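Local atomic coordinates of aquaporin AqpM (Methanothermobacter marburgensis str. Marburg, PDB entry 2F2B), a protein that forms a membrane channel for osmotically driven water flow in either direction and also gives a transient rise in glycerol flux. Residues A201-F204 against G205-N209; T216-W219 against N220-S223. All blocks are in the same frame, centred on the assembly; numbering follows the deposited sequence.

How the contacts relate
Both contacts are local, and they follow each other in the last quarter of the chain on the predicted extracellular side of the aquaporin fold. Contact 1 lies on helix 200-214, the short helix that begins within the second NPA motif; contact 2 is the turn in the loop that joins this helix to helix 224-243. Their centres are about 10 Å apart and the two touch. The turn folds back over the helix, so that Y207 CE2 comes to 3.2 Å from L218 O and F204 CD1 to 3.6 Å from W219 CH2. The loop thus covers the F204 and Y207 side of the helix before the chain runs into helix 224-243.

Contact 1 of 2, residues A201-F204 against G205-N209; sequences ARTF and GPYLN
The short helix that starts in the second NPA motif of this aquaporin carries T203 and F204 one turn before Y207 and L208, with A201, the alanine of the motif, at its beginning. T203 holds OG1 beside its backbone N (chi1 -65°), which puts CG2 anti to that N and the methyl over one face of the Y207 ring, 3.5 Å from its centroid: a CH-pi contact off the ring's middle. OG1, on the other branch, is hydrogen-bonded to the hydroxyls of S197 and T135, while Y207 OH reaches the carbonyl of T135. F204 and L208 run side by side in the same direction and meet loosely, F204 CZ lying 4.1 Å from L208 CD2.

Three backbone bonds hold the turn: G205 N to A201 O at 3.1 Å, Y207 N to T203 O, and L208 N to F204 O at 2.9 Å. P206 has no N-H to give, and the helix kinks there; P206 CD lies 3.0 Å from R202 O, a buried carbonyl without a polar partner in the model. The P206 ring also meets the edge of the R202 guanidinium, with CG 3.9 Å from NH1. A bend at chi2 (-96°) brings the end of the arginine chain back toward P206, and NH2 is hydrogen-bonded to G133 O; a glycerol, probably from the crystallisation liquor, lies about 5 Å from this side chain. In aquaporins an arginine at this place in the NPA loop belongs to the selectivity filter, and R202 probably does the same here. Helix 4-33 packs on A201, R202 and P206, helix 100-122 on F204 and L208, and Y225 of helix 224-243 on T203 and Y207.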
ATOM      1  N   ALA A 201     -10.364  18.829  14.136  1.00 10.73           N
ATOM      2  CA  ALA A 201     -10.500  17.968  15.311  1.00 10.78           C
ATOM      3  C   ALA A 201      -9.251  17.115  15.514  1.00 11.99           C
ATOM      4  O   ALA A 201      -8.792  16.925  16.647  1.00 12.50           O
ATOM      5  CB  ALA A 201     -11.737  17.072  15.167  1.00 12.62           C
ATOM      6  N   ARG A 202      -8.705  16.600  14.415  1.00 11.46           N
ATOM      7  CA  ARG A 202      -7.505  15.768  14.471  1.00 11.59           C
ATOM      8  C   ARG A 202      -6.321  16.542  15.053  1.00 12.54           C
ATOM      9  O   ARG A 202      -5.379  15.948  15.583  1.00 12.42           O
ATOM     10  CB  ARG A 202      -7.177  15.233  13.068  1.00 11.30           C
ATOM     11  CG  ARG A 202      -5.823  14.537  12.935  1.00 11.45           C
ATOM     12  CD  ARG A 202      -4.772  15.509  12.410  1.00 11.14           C
ATOM     13  NE  ARG A 202      -3.461  14.887  12.218  1.00 11.41           N
ATOM     14  CZ  ARG A 202      -2.557  14.725  13.179  1.00 12.09           C
ATOM     15  NH1 ARG A 202      -2.814  15.134  14.414  1.00 13.10           N
ATOM     16  NH2 ARG A 202      -1.385  14.167  12.905  1.00 10.55           N
ATOM     17  N   THR A 203      -6.369  17.868  14.956  1.00 12.21           N
ATOM     18  CA  THR A 203      -5.305  18.694  15.515  1.00 12.56           C
ATOM     19  C   THR A 203      -5.652  19.046  16.964  1.00 12.75           C
ATOM     20  O   THR A 203      -4.786  19.042  17.838  1.00 12.06           O
ATOM     21  CB  THR A 203      -5.105  19.997  14.704  1.00 13.71           C
ATOM     22  OG1 THR A 203      -4.646  19.671  13.383  1.00 13.22           O
ATOM     23  CG2 THR A 203      -4.068  20.891  15.381  1.00 13.08           C
ATOM     24  N   PHE A 204      -6.927  19.330  17.211  1.00 13.88           N
ATOM     25  CA  PHE A 204      -7.415  19.685  18.547  1.00 14.33           C
ATOM     26  C   PHE A 204      -7.079  18.649  19.628  1.00 14.05           C
ATOM     27  O   PHE A 204      -6.586  18.999  20.706  1.00 13.89           O
ATOM     28  CB  PHE A 204      -8.932  19.883  18.500  1.00 13.79           C
ATOM     29  CG  PHE A 204      -9.563  20.102  19.848  1.00 15.66           C
ATOM     30  CD1 PHE A 204      -9.470  21.336  20.483  1.00 17.51           C
ATOM     31  CD2 PHE A 204     -10.248  19.068  20.486  1.00 16.67           C
ATOM     32  CE1 PHE A 204     -10.051  21.539  21.741  1.00 18.75           C
ATOM     33  CE2 PHE A 204     -10.831  19.259  21.740  1.00 19.18           C
ATOM     34  CZ  PHE A 204     -10.732  20.499  22.367  1.00 17.73           C
ATOM     35  N   GLY A 205      -7.361  17.381  19.343  1.00 13.17           N
ATOM     36  CA  GLY A 205      -7.099  16.324  20.311  1.00 14.06           C
ATOM     37  C   GLY A 205      -5.677  16.303  20.838  1.00 14.35           C
ATOM     38  O   GLY A 205      -5.452  16.400  22.048  1.00 15.15           O
ATOM     39  N   PRO A 206      -4.686  16.149  19.949  1.00 13.83           N
ATOM     40  CA  PRO A 206      -3.278  16.120  20.354  1.00 14.21           C
ATOM     41  C   PRO A 206      -2.845  17.423  21.036  1.00 14.55           C
ATOM     42  O   PRO A 206      -2.080  17.399  21.998  1.00 14.71           O
ATOM     43  CB  PRO A 206      -2.553  15.880  19.033  1.00 15.30           C
ATOM     44  CG  PRO A 206      -3.525  15.008  18.290  1.00 14.91           C
ATOM     45  CD  PRO A 206      -4.838  15.712  18.549  1.00 14.79           C
ATOM     46  N   TYR A 207      -3.329  18.557  20.535  1.00 14.50           N
ATOM     47  CA  TYR A 207      -2.984  19.852  21.129  1.00 14.67           C
ATOM     48  C   TYR A 207      -3.417  19.892  22.592  1.00 15.71           C
ATOM     49  O   TYR A 207      -2.646  20.290  23.466  1.00 16.44           O
ATOM     50  CB  TYR A 207      -3.672  20.992  20.371  1.00 15.02           C
ATOM     51  CG  TYR A 207      -2.884  21.556  19.203  1.00 14.50           C
ATOM     52  CD1 TYR A 207      -2.011  20.756  18.459  1.00 14.33           C
ATOM     53  CD2 TYR A 207      -3.038  22.890  18.825  1.00 13.68           C
ATOM     54  CE1 TYR A 207      -1.310  21.279  17.368  1.00 14.06           C
ATOM     55  CE2 TYR A 207      -2.349  23.418  17.742  1.00 15.05           C
ATOM     56  CZ  TYR A 207      -1.488  22.611  17.016  1.00 14.77           C
ATOM     57  OH  TYR A 207      -0.811  23.145  15.944  1.00 16.42           O
ATOM     58  N   LEU A 208      -4.654  19.480  22.850  1.00 15.60           N
ATOM     59  CA  LEU A 208      -5.191  19.478  24.209  1.00 17.58           C
ATOM     60  C   LEU A 208      -4.382  18.576  25.137  1.00 17.96           C
ATOM     61  O   LEU A 208      -3.950  19.000  26.214  1.00 17.90           O
ATOM     62  CB  LEU A 208      -6.655  19.028  24.204  1.00 18.59           C
ATOM     63  CG  LEU A 208      -7.363  18.989  25.565  1.00 19.62           C
ATOM     64  CD1 LEU A 208      -7.331  20.377  26.192  1.00 21.52           C
ATOM     65  CD2 LEU A 208      -8.799  18.512  25.399  1.00 20.88           C
ATOM     66  N   ASN A 209      -4.164  17.334  24.721  1.00 16.46           N
ATOM     67  CA  ASN A 209      -3.413  16.404  25.545  1.00 16.21           C
ATOM     68  C   ASN A 209      -1.937  16.772  25.698  1.00 16.74           C
ATOM     69  O   ASN A 209      -1.347  16.531  26.755  1.00 17.55           O
ATOM     70  CB  ASN A 209      -3.577  14.979  25.010  1.00 16.55           C
ATOM     71  CG  ASN A 209      -4.976  14.430  25.259  1.00 15.87           C
ATOM     72  OD1 ASN A 209      -5.902  14.654  24.474  1.00 18.06           O
ATOM     73  ND2 ASN A 209      -5.138  13.731  26.370  1.00 14.95           N
TER

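Contact 2 of 2, residues T216-W219 against N220-S223; sequences TDLW and NYYS
A surface turn between helix 200-214 and helix 224-243 brings W219 alongside Y222, three residues on, in an edge-to-face aromatic pair. The six-membered ring of W219 points its edge at one face of Y222, with centroids 5.4 Å apart and planes at 78°. W219 CZ3 comes in toward the rim of that face, and CE3 lies 4.0 Å from Y222 CB. With CG anti to its backbone N (chi1 -164°), Y222 stands beside the indole, and its hydroxyl is hydrogen-bonded to P200 O.

Ahead of the pair comes an Asx turn: D217 OD1 accepts a long bond of 3.3 Å from W219 N. The chain then curls tightly, Y221 N bonding to L218 O at 2.8 Å. Y222 N reaches W219 O from above the carbonyl plane, at 3.1 Å. Water joins D217 to N220 twice. One molecule donates to both D217 O and N220 OD1, at 2.6 Å to the former; another donates to D217 OD2 and accepts from N220 ND2. A third water donates to W219 O and takes the N-H of S223, continuing the turn toward helix 224-243. On the side facing helix 200-214, the W219 ring meets Y207 edge-to-face and touches M211.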
ATOM      1  N   THR A 216       3.275  21.236  26.557  1.00 24.77           N
ATOM      2  CA  THR A 216       3.540  21.876  25.275  1.00 25.02           C
ATOM      3  C   THR A 216       2.330  22.699  24.850  1.00 24.41           C
ATOM      4  O   THR A 216       1.208  22.193  24.798  1.00 24.45           O
ATOM      5  CB  THR A 216       3.849  20.830  24.183  1.00 26.67           C
ATOM      6  OG1 THR A 216       4.881  19.949  24.646  1.00 28.93           O
ATOM      7  CG2 THR A 216       4.315  21.515  22.909  1.00 27.57           C
ATOM      8  N   ASP A 217       2.574  23.969  24.543  1.00 22.98           N
ATOM      9  CA  ASP A 217       1.531  24.903  24.135  1.00 23.88           C
ATOM     10  C   ASP A 217       1.665  25.220  22.643  1.00 23.14           C
ATOM     11  O   ASP A 217       2.505  26.027  22.244  1.00 22.40           O
ATOM     12  CB  ASP A 217       1.661  26.178  24.976  1.00 26.02           C
ATOM     13  CG  ASP A 217       0.653  27.245  24.603  1.00 28.51           C
ATOM     14  OD1 ASP A 217      -0.238  26.996  23.761  1.00 27.50           O
ATOM     15  OD2 ASP A 217       0.761  28.351  25.173  1.00 30.86           O
ATOM     16  N   LEU A 218       0.831  24.583  21.827  1.00 22.04           N
ATOM     17  CA  LEU A 218       0.866  24.781  20.379  1.00 21.17           C
ATOM     18  C   LEU A 218      -0.335  25.580  19.869  1.00 20.47           C
ATOM     19  O   LEU A 218      -0.473  25.801  18.665  1.00 19.67           O
ATOM     20  CB  LEU A 218       0.892  23.417  19.673  1.00 20.85           C
ATOM     21  CG  LEU A 218       2.024  22.448  20.032  1.00 21.19           C
ATOM     22  CD1 LEU A 218       1.725  21.063  19.460  1.00 21.08           C
ATOM     23  CD2 LEU A 218       3.342  22.979  19.493  1.00 21.31           C
ATOM     24  N   TRP A 219      -1.190  26.022  20.784  1.00 19.27           N
ATOM     25  CA  TRP A 219      -2.396  26.756  20.413  1.00 20.00           C
ATOM     26  C   TRP A 219      -2.204  27.967  19.507  1.00 19.94           C
ATOM     27  O   TRP A 219      -3.122  28.362  18.791  1.00 19.26           O
ATOM     28  CB  TRP A 219      -3.164  27.154  21.674  1.00 20.59           C
ATOM     29  CG  TRP A 219      -3.662  25.961  22.427  1.00 21.04           C
ATOM     30  CD1 TRP A 219      -3.216  25.508  23.636  1.00 21.30           C
ATOM     31  CD2 TRP A 219      -4.681  25.046  22.005  1.00 20.36           C
ATOM     32  NE1 TRP A 219      -3.896  24.366  23.993  1.00 21.95           N
ATOM     33  CE2 TRP A 219      -4.801  24.061  23.010  1.00 20.58           C
ATOM     34  CE3 TRP A 219      -5.505  24.964  20.875  1.00 19.90           C
ATOM     35  CZ2 TRP A 219      -5.713  23.005  22.918  1.00 20.41           C
ATOM     36  CZ3 TRP A 219      -6.413  23.912  20.784  1.00 20.05           C
ATOM     37  CH2 TRP A 219      -6.508  22.948  21.803  1.00 18.91           C
ATOM     38  N   ASN A 220      -1.014  28.550  19.532  1.00 20.59           N
ATOM     39  CA  ASN A 220      -0.719  29.704  18.696  1.00 21.73           C
ATOM     40  C   ASN A 220      -0.733  29.335  17.210  1.00 21.06           C
ATOM     41  O   ASN A 220      -0.811  30.208  16.344  1.00 20.64           O
ATOM     42  CB  ASN A 220       0.638  30.281  19.100  1.00 25.81           C
ATOM     43  CG  ASN A 220       1.577  29.220  19.648  1.00 30.38           C
ATOM     44  OD1 ASN A 220       2.129  28.413  18.901  1.00 34.46           O
ATOM     45  ND2 ASN A 220       1.747  29.205  20.967  1.00 34.72           N
ATOM     46  N   TYR A 221      -0.675  28.038  16.923  1.00 19.48           N
ATOM     47  CA  TYR A 221      -0.682  27.550  15.543  1.00 19.59           C
ATOM     48  C   TYR A 221      -2.046  26.998  15.135  1.00 18.52           C
ATOM     49  O   TYR A 221      -2.290  26.741  13.953  1.00 17.70           O
ATOM     50  CB  TYR A 221       0.342  26.424  15.365  1.00 19.55           C
ATOM     51  CG  TYR A 221       1.782  26.803  15.608  1.00 23.03           C
ATOM     52  CD1 TYR A 221       2.437  27.713  14.777  1.00 24.63           C
ATOM     53  CD2 TYR A 221       2.506  26.222  16.649  1.00 24.79           C
ATOM     54  CE1 TYR A 221       3.782  28.032  14.975  1.00 26.30           C
ATOM     55  CE2 TYR A 221       3.847  26.534  16.857  1.00 27.52           C
ATOM     56  CZ  TYR A 221       4.478  27.437  16.016  1.00 27.66           C
ATOM     57  OH  TYR A 221       5.809  27.734  16.212  1.00 31.17           O
ATOM     58  N   TYR A 222      -2.933  26.816  16.108  1.00 18.27           N
ATOM     59  CA  TYR A 222      -4.239  26.234  15.828  1.00 16.83           C
ATOM     60  C   TYR A 222      -5.053  26.880  14.705  1.00 16.70           C
ATOM     61  O   TYR A 222      -5.749  26.172  13.976  1.00 15.98           O
ATOM     62  CB  TYR A 222      -5.078  26.156  17.115  1.00 16.03           C
ATOM     63  CG  TYR A 222      -6.270  25.226  16.988  1.00 16.33           C
ATOM     64  CD1 TYR A 222      -6.105  23.909  16.553  1.00 16.12           C
ATOM     65  CD2 TYR A 222      -7.567  25.670  17.263  1.00 16.73           C
ATOM     66  CE1 TYR A 222      -7.199  23.059  16.386  1.00 14.70           C
ATOM     67  CE2 TYR A 222      -8.668  24.826  17.102  1.00 16.67           C
ATOM     68  CZ  TYR A 222      -8.475  23.523  16.659  1.00 16.01           C
ATOM     69  OH  TYR A 222      -9.554  22.692  16.472  1.00 16.87           O
ATOM     70  N   SER A 223      -4.976  28.201  14.548  1.00 16.49           N
ATOM     71  CA  SER A 223      -5.739  28.864  13.489  1.00 16.18           C
ATOM     72  C   SER A 223      -5.388  28.308  12.105  1.00 15.24           C
ATOM     73  O   SER A 223      -6.226  28.287  11.203  1.00 16.12           O
ATOM     74  CB  SER A 223      -5.511  30.384  13.524  1.00 17.00           C
ATOM     75  OG  SER A 223      -4.140  30.706  13.388  1.00 19.48           O
TER
HETATM   76  O   HOH W   1       3.913  26.964  20.300  1.00 48.50           O
HETATM   77  O   HOH W   2      -0.228  30.375  22.890  1.00 49.71           O
HETATM   78  O   HOH W   3      -4.180  29.993  16.656  1.00 29.70           O